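Local coordinates for AxyAgu115A (Amphibacillus xylanus NBRC 15112, PDB 6NPS), which probably acts as a family GH115 alpha-glucuronidase, a hydrolase that removes glucuronic acid side groups from arabinoglucuronoxylan, at residues E756-V761 and T769-V774. The protein carries 3 engineered substitutions. Residues are numbered along the deposited sequence; the frame is centred on the assembly and turned at random.
Sequences EGRITV and TIVVPV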
loop_
_atom_site.group_PDB
_atom_site.type_symbol
_atom_site.label_atom_id
_atom_site.label_comp_id
_atom_site.label_asym_id
_atom_site.label_seq_id
_atom_site.Cartn_x
_atom_site.Cartn_y
_atom_site.Cartn_z
ATOM N N GLU A 756 -16.980 22.302 26.971
ATOM C CA GLU A 756 -17.018 21.332 25.885
ATOM C C GLU A 756 -18.373 21.377 25.205
ATOM O O GLU A 756 -19.410 21.341 25.878
ATOM C CB GLU A 756 -16.724 19.934 26.410
ATOM C CG GLU A 756 -16.718 18.865 25.325
ATOM C CD GLU A 756 -16.495 17.490 25.903
ATOM O OE1 GLU A 756 -15.340 17.206 26.278
ATOM O OE2 GLU A 756 -17.473 16.709 26.004
ATOM N N GLY A 757 -18.377 21.506 23.877
ATOM C CA GLY A 757 -19.605 21.517 23.116
ATOM C C GLY A 757 -19.618 20.368 22.111
ATOM O O GLY A 757 -18.604 19.679 21.893
ATOM N N ARG A 758 -20.770 20.172 21.485
ATOM C CA ARG A 758 -20.862 19.116 20.482
ATOM C C ARG A 758 -21.577 19.620 19.242
ATOM O O ARG A 758 -22.601 20.314 19.333
ATOM C CB ARG A 758 -21.589 17.878 21.032
ATOM C CG ARG A 758 -20.819 17.163 22.131
ATOM C CD ARG A 758 -21.700 16.181 22.899
ATOM N NE ARG A 758 -21.232 14.816 22.715
ATOM C CZ ARG A 758 -20.236 14.260 23.402
ATOM N NH1 ARG A 758 -19.602 14.947 24.351
ATOM N NH2 ARG A 758 -19.876 13.005 23.137
ATOM N N ILE A 759 -21.024 19.268 18.088
ATOM C CA ILE A 759 -21.626 19.531 16.791
ATOM C C ILE A 759 -22.220 18.222 16.281
ATOM O O ILE A 759 -21.556 17.175 16.313
ATOM C CB ILE A 759 -20.573 20.071 15.798
ATOM C CG1 ILE A 759 -19.883 21.331 16.341
ATOM C CG2 ILE A 759 -21.185 20.263 14.385
ATOM C CD1 ILE A 759 -18.571 21.624 15.618
ATOM N N THR A 760 -23.449 18.268 15.790
ATOM C CA THR A 760 -24.082 17.092 15.215
ATOM C C THR A 760 -24.224 17.273 13.705
ATOM O O THR A 760 -24.770 18.279 13.245
ATOM C CB THR A 760 -25.435 16.845 15.861
ATOM O OG1 THR A 760 -25.221 16.347 17.190
ATOM C CG2 THR A 760 -26.230 15.811 15.034
ATOM N N VAL A 761 -23.712 16.313 12.935
ATOM C CA VAL A 761 -23.792 16.348 11.474
ATOM C C VAL A 761 -24.643 15.164 11.036
ATOM O O VAL A 761 -24.202 14.008 11.139
ATOM C CB VAL A 761 -22.422 16.268 10.802
ATOM C CG1 VAL A 761 -22.603 16.375 9.284
ATOM C CG2 VAL A 761 -21.503 17.360 11.331
ATOM N N THR A 769 -21.013 12.911 15.441
ATOM C CA THR A 769 -20.887 13.915 16.490
ATOM C C THR A 769 -19.442 14.395 16.541
ATOM O O THR A 769 -18.509 13.581 16.524
ATOM C CB THR A 769 -21.346 13.299 17.803
ATOM O OG1 THR A 769 -22.669 12.806 17.586
ATOM C CG2 THR A 769 -21.364 14.290 18.929
ATOM N N ILE A 770 -19.246 15.707 16.509
ATOM C CA ILE A 770 -17.916 16.294 16.615
ATOM C C ILE A 770 -17.802 16.932 17.991
ATOM O O ILE A 770 -18.614 17.808 18.350
ATOM C CB ILE A 770 -17.668 17.308 15.494
ATOM C CG1 ILE A 770 -17.756 16.612 14.143
ATOM C CG2 ILE A 770 -16.327 18.037 15.684
ATOM C CD1 ILE A 770 -17.432 17.519 12.994
ATOM N N VAL A 771 -16.856 16.453 18.803
ATOM C CA VAL A 771 -16.718 16.962 20.166
ATOM C C VAL A 771 -15.710 18.094 20.156
ATOM O O VAL A 771 -14.605 17.942 19.625
ATOM C CB VAL A 771 -16.298 15.865 21.149
ATOM C CG1 VAL A 771 -16.181 16.485 22.578
ATOM C CG2 VAL A 771 -17.351 14.740 21.135
ATOM N N VAL A 772 -16.091 19.233 20.736
ATOM C CA VAL A 772 -15.273 20.437 20.646
ATOM C C VAL A 772 -14.922 20.888 22.059
ATOM O O VAL A 772 -15.658 21.677 22.665
ATOM C CB VAL A 772 -15.991 21.537 19.848
ATOM C CG1 VAL A 772 -15.077 22.789 19.648
ATOM C CG2 VAL A 772 -16.463 20.982 18.486
ATOM N N PRO A 773 -13.804 20.432 22.618
ATOM C CA PRO A 773 -13.360 20.950 23.916
ATOM C C PRO A 773 -12.592 22.254 23.733
ATOM O O PRO A 773 -11.899 22.466 22.739
ATOM C CB PRO A 773 -12.455 19.826 24.439
ATOM C CG PRO A 773 -11.829 19.265 23.164
ATOM C CD PRO A 773 -12.891 19.393 22.072
ATOM N N VAL A 774 -12.718 23.139 24.710
ATOM C CA VAL A 774 -12.181 24.488 24.602
ATOM C C VAL A 774 -11.384 24.809 25.857
ATOM O O VAL A 774 -11.841 24.531 26.966
ATOM C CB VAL A 774 -13.308 25.538 24.407
ATOM C CG1 VAL A 774 -12.697 26.952 24.369
ATOM C CG2 VAL A 774 -14.069 25.269 23.114
HETATM O O HOH W 1 -24.721 13.955 18.449
#
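Glu756, Arg758 and Val771 share one face of this antiparallel strand pair: the arginine runs alongside the valine, pointing the same way, and the glutamate crosses it obliquely. Val771 CG1, anti to the backbone N, meets the carboxylate end of Glu756, 3.5 Å from CD, while its CG2 sits over one face of the Arg758 guanidinium, offset toward the rim and 3.7 Å from CZ. Arg758 bends at chi3 (116°), bringing NH1 to 3.2 Å from OE2 of Glu756; this salt bridge, within strand 756-761, joins the two charged tips beside the valine. Further along, Thr769 turns CG2 toward Arg758 NE, and one water bridges its OG1 to Thr760 OG1. The strands form a beta hairpin, part of a mixed sheet in which strand 712-718 flanks 754-763. In-register backbone bonds couple Gly757 to Val772 and Ile759 to Ile770, two per pair; Ile770 N to Ile759 O is 2.7 Å and lies in the carbonyl plane, whereas the amide of Gly757 approaches Val772 O from above its carbonyl plane. On the buried face, Ile759 and Val772 cross obliquely, with Ile759 CD1 3.6 Å from Val772 CG2, and Ile759 CB meets Ile770 CB at 4.0 Å. Leu723 touches both Ile759 and Val772.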